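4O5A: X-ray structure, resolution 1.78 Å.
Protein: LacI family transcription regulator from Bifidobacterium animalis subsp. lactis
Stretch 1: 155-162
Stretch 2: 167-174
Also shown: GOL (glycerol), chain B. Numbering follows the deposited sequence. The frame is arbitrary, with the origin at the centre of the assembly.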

# COMPACT_ATOMS: atom_id res chain seq x y z
N PRO A 155 1.60 -28.58 5.23
CA PRO A 155 1.66 -27.59 6.31
C PRO A 155 0.92 -26.32 5.95
O PRO A 155 1.01 -25.84 4.81
N CYS A 156 0.18 -25.76 6.90
CA CYS A 156 -0.40 -24.45 6.70
C CYS A 156 -0.44 -23.66 8.00
O CYS A 156 -0.34 -24.23 9.10
N LEU A 157 -0.61 -22.36 7.85
CA LEU A 157 -0.73 -21.45 8.98
C LEU A 157 -1.76 -20.40 8.64
O LEU A 157 -1.74 -19.82 7.54
N ALA A 158 -2.68 -20.16 9.57
CA ALA A 158 -3.69 -19.13 9.37
C ALA A 158 -3.38 -17.89 10.21
O ALA A 158 -2.90 -18.00 11.34
N LEU A 159 -3.65 -16.71 9.65
CA LEU A 159 -3.56 -15.48 10.43
C LEU A 159 -4.97 -15.00 10.71
O LEU A 159 -5.62 -14.38 9.86
N ALA A 160 -5.47 -15.31 11.91
CA ALA A 160 -6.85 -15.01 12.26
C ALA A 160 -7.07 -15.08 13.77
O ALA A 160 -6.14 -15.40 14.51
N ASP A 161 -8.28 -14.77 14.20
CA ASP A 161 -8.68 -15.07 15.57
C ASP A 161 -8.80 -16.59 15.65
O ASP A 161 -9.24 -17.23 14.69
N SER A 162 -8.39 -17.17 16.77
CA SER A 162 -8.38 -18.62 16.95
C SER A 162 -9.77 -19.26 16.78
O SER A 162 -9.89 -20.43 16.43
N GLY A 167 -8.58 -25.47 15.01
CA GLY A 167 -7.49 -26.39 15.31
C GLY A 167 -6.26 -26.26 14.43
O GLY A 167 -5.22 -26.82 14.78
N LEU A 168 -6.37 -25.56 13.30
CA LEU A 168 -5.22 -25.33 12.43
C LEU A 168 -4.21 -24.42 13.11
O LEU A 168 -4.59 -23.57 13.93
N PRO A 169 -2.92 -24.59 12.80
CA PRO A 169 -1.90 -23.70 13.37
C PRO A 169 -2.25 -22.25 13.08
O PRO A 169 -2.47 -21.89 11.92
N THR A 170 -2.31 -21.42 14.13
CA THR A 170 -2.78 -20.05 13.95
C THR A 170 -1.83 -19.05 14.58
O THR A 170 -1.36 -19.25 15.71
N LEU A 171 -1.55 -17.97 13.85
CA LEU A 171 -0.92 -16.80 14.45
C LEU A 171 -2.09 -15.88 14.82
O LEU A 171 -2.75 -15.32 13.94
N MSE A 172 -2.35 -15.75 16.13
CA MSE A 172 -3.62 -15.21 16.62
C MSE A 172 -3.62 -13.70 16.80
O MSE A 172 -2.79 -13.15 17.51
N SER A 173 -4.60 -13.04 16.18
CA SER A 173 -4.84 -11.63 16.43
C SER A 173 -5.70 -11.49 17.67
O SER A 173 -6.31 -12.46 18.13
N ASP A 174 -5.76 -10.29 18.25
CA ASP A 174 -6.62 -10.09 19.40
C ASP A 174 -7.43 -8.82 19.23
O ASP A 174 -7.18 -7.82 19.90

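The two stretches run side by side as parallel strands, their axes 4.7 Å apart at closest approach and inclined by 20°, and the contact buries 604 Å² in all. The backbone sets the register: Ala158 N donates to Pro169 O (2.9 Å) and Leu171 N to Ala158 O (2.9 Å), so that Ala158 is held through both its amide and its carbonyl and pairs with Thr170. Farther along, the ladder loosens; Ala160 N reaches Leu171 O in a weak bond of 3.4 Å, whereas Ser173 N donates to Ala160 O at 3.3 Å.

Apolar contacts fill the space beside this ladder. Leu157, with chi1 t and chi2 p, leaves its CA sideways, but its end comes back to the second stretch, where CD1 lies 4.0 Å from Pro169 CB and 3.4 Å from Pro169 O. Pro169 points toward the first stretch, and its CG also approaches Cys156 O at 3.5 Å. On the same face as each other, Leu159 (m, p) and Leu171 (t, p) meet through Leu159 CD1 and Leu171 CB, 3.9 Å apart. Cys156, in the p rotamer, places SG 4.1 Å from CD2 of Leu168, a residue directed toward the first stretch in an m, t conformation.

The other face carries Ala158, Ala160, Thr170 and Met172. The two alanines add just a methyl group each, and Thr170 CG2 comes within 3.4 Å of Ala160 O. Thr170 adopts m, and its OG1 donates to Leu168 O (2.7 Å), a bond within its own stretch, and has a further partner elsewhere in the structure. Met172, present as selenomethionine (m, t, m), has an end that leads away from the strand pairing, yet its SE still rests 3.9 Å from Ser162 CB.

Polar side chains at the C-terminal ends are linked largely through solvent. Asp161 (chi1 t) points away from the second stretch, but one water lies 2.6 Å from Asp161 OD2 and 2.8 Å from Ser173 OG, bridging the two residues; Ser173 is p. A second water donates to Asp161 OD2 (3.0 Å) and to Asp174 OD1 (3.1 Å), while a third joins the backbones, donating to Ser162 O and accepting from Gly167 N, both at 2.9 Å.

A glycerol, probably from the crystallisation liquor, also spans the stretches. Its O1 accepts from Ser162 N (3.3 Å, nearly linear) and forms a weak hydrogen bond with Ser162 OG at 3.4 Å, and its O3 donates weakly to Asp174 OD2 at 3.3 Å.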

# COMPACT_ATOMS: atom_id res chain seq x y z
CB PRO A 155 3.16 -27.30 6.43
CG PRO A 155 3.81 -28.61 6.02
CD PRO A 155 2.93 -29.12 4.89
CB CYS A 156 -1.81 -24.55 6.11
SG CYS A 156 -3.00 -25.31 7.23
CB LEU A 157 0.61 -20.76 9.25
CG LEU A 157 0.60 -19.71 10.36
CD1 LEU A 157 0.61 -20.37 11.72
CD2 LEU A 157 1.79 -18.77 10.19
CB ALA A 158 -5.06 -19.67 9.71
CB LEU A 159 -2.76 -14.40 9.69
CG LEU A 159 -1.25 -14.37 9.92
CD1 LEU A 159 -0.60 -15.73 9.67
CD2 LEU A 159 -0.59 -13.29 9.07
CB ALA A 160 -7.78 -15.98 11.57
CB ASP A 161 -10.03 -14.42 15.90
CG ASP A 161 -10.33 -14.41 17.39
OD1 ASP A 161 -10.99 -15.36 17.88
OD2 ASP A 161 -9.93 -13.44 18.07
CB SER A 162 -7.82 -18.98 18.32
OG SER A 162 -8.60 -18.38 19.34
CB LEU A 168 -5.66 -24.69 11.11
CG LEU A 168 -6.49 -25.55 10.16
CD1 LEU A 168 -6.83 -24.81 8.88
CD2 LEU A 168 -5.73 -26.83 9.83
CB PRO A 169 -0.64 -24.09 12.60
CG PRO A 169 -0.83 -25.55 12.31
CD PRO A 169 -2.32 -25.69 12.01
CB THR A 170 -4.17 -19.89 14.60
OG1 THR A 170 -5.04 -20.93 14.13
CG2 THR A 170 -4.77 -18.53 14.28
CB LEU A 171 0.03 -16.14 13.45
CG LEU A 171 0.79 -14.89 13.90
CD1 LEU A 171 1.57 -15.14 15.19
CD2 LEU A 171 1.71 -14.40 12.78
CB MSE A 172 -3.96 -15.84 17.97
CG MSE A 172 -3.95 -17.36 17.97
SE MSE A 172 -4.28 -18.10 19.74
CE MSE A 172 -2.70 -17.42 20.67
CB SER A 173 -5.57 -11.00 15.24
OG SER A 173 -6.85 -11.58 15.09
CB ASP A 174 -5.83 -10.07 20.71
CG ASP A 174 -6.70 -10.36 21.93
OD1 ASP A 174 -7.94 -10.19 21.88
OD2 ASP A 174 -6.12 -10.75 22.97
C1 GOL B . -7.50 -14.28 20.29
O1 GOL B . -7.41 -15.20 19.22
C2 GOL B . -7.33 -14.99 21.64
O2 GOL B . -7.94 -14.19 22.63
C3 GOL B . -5.85 -15.13 21.97
O3 GOL B . -5.29 -13.86 22.22
O HOH W 1 -10.25 -11.18 20.05
O HOH W 2 -9.06 -11.28 16.83
O HOH W 3 -8.61 -22.98 16.47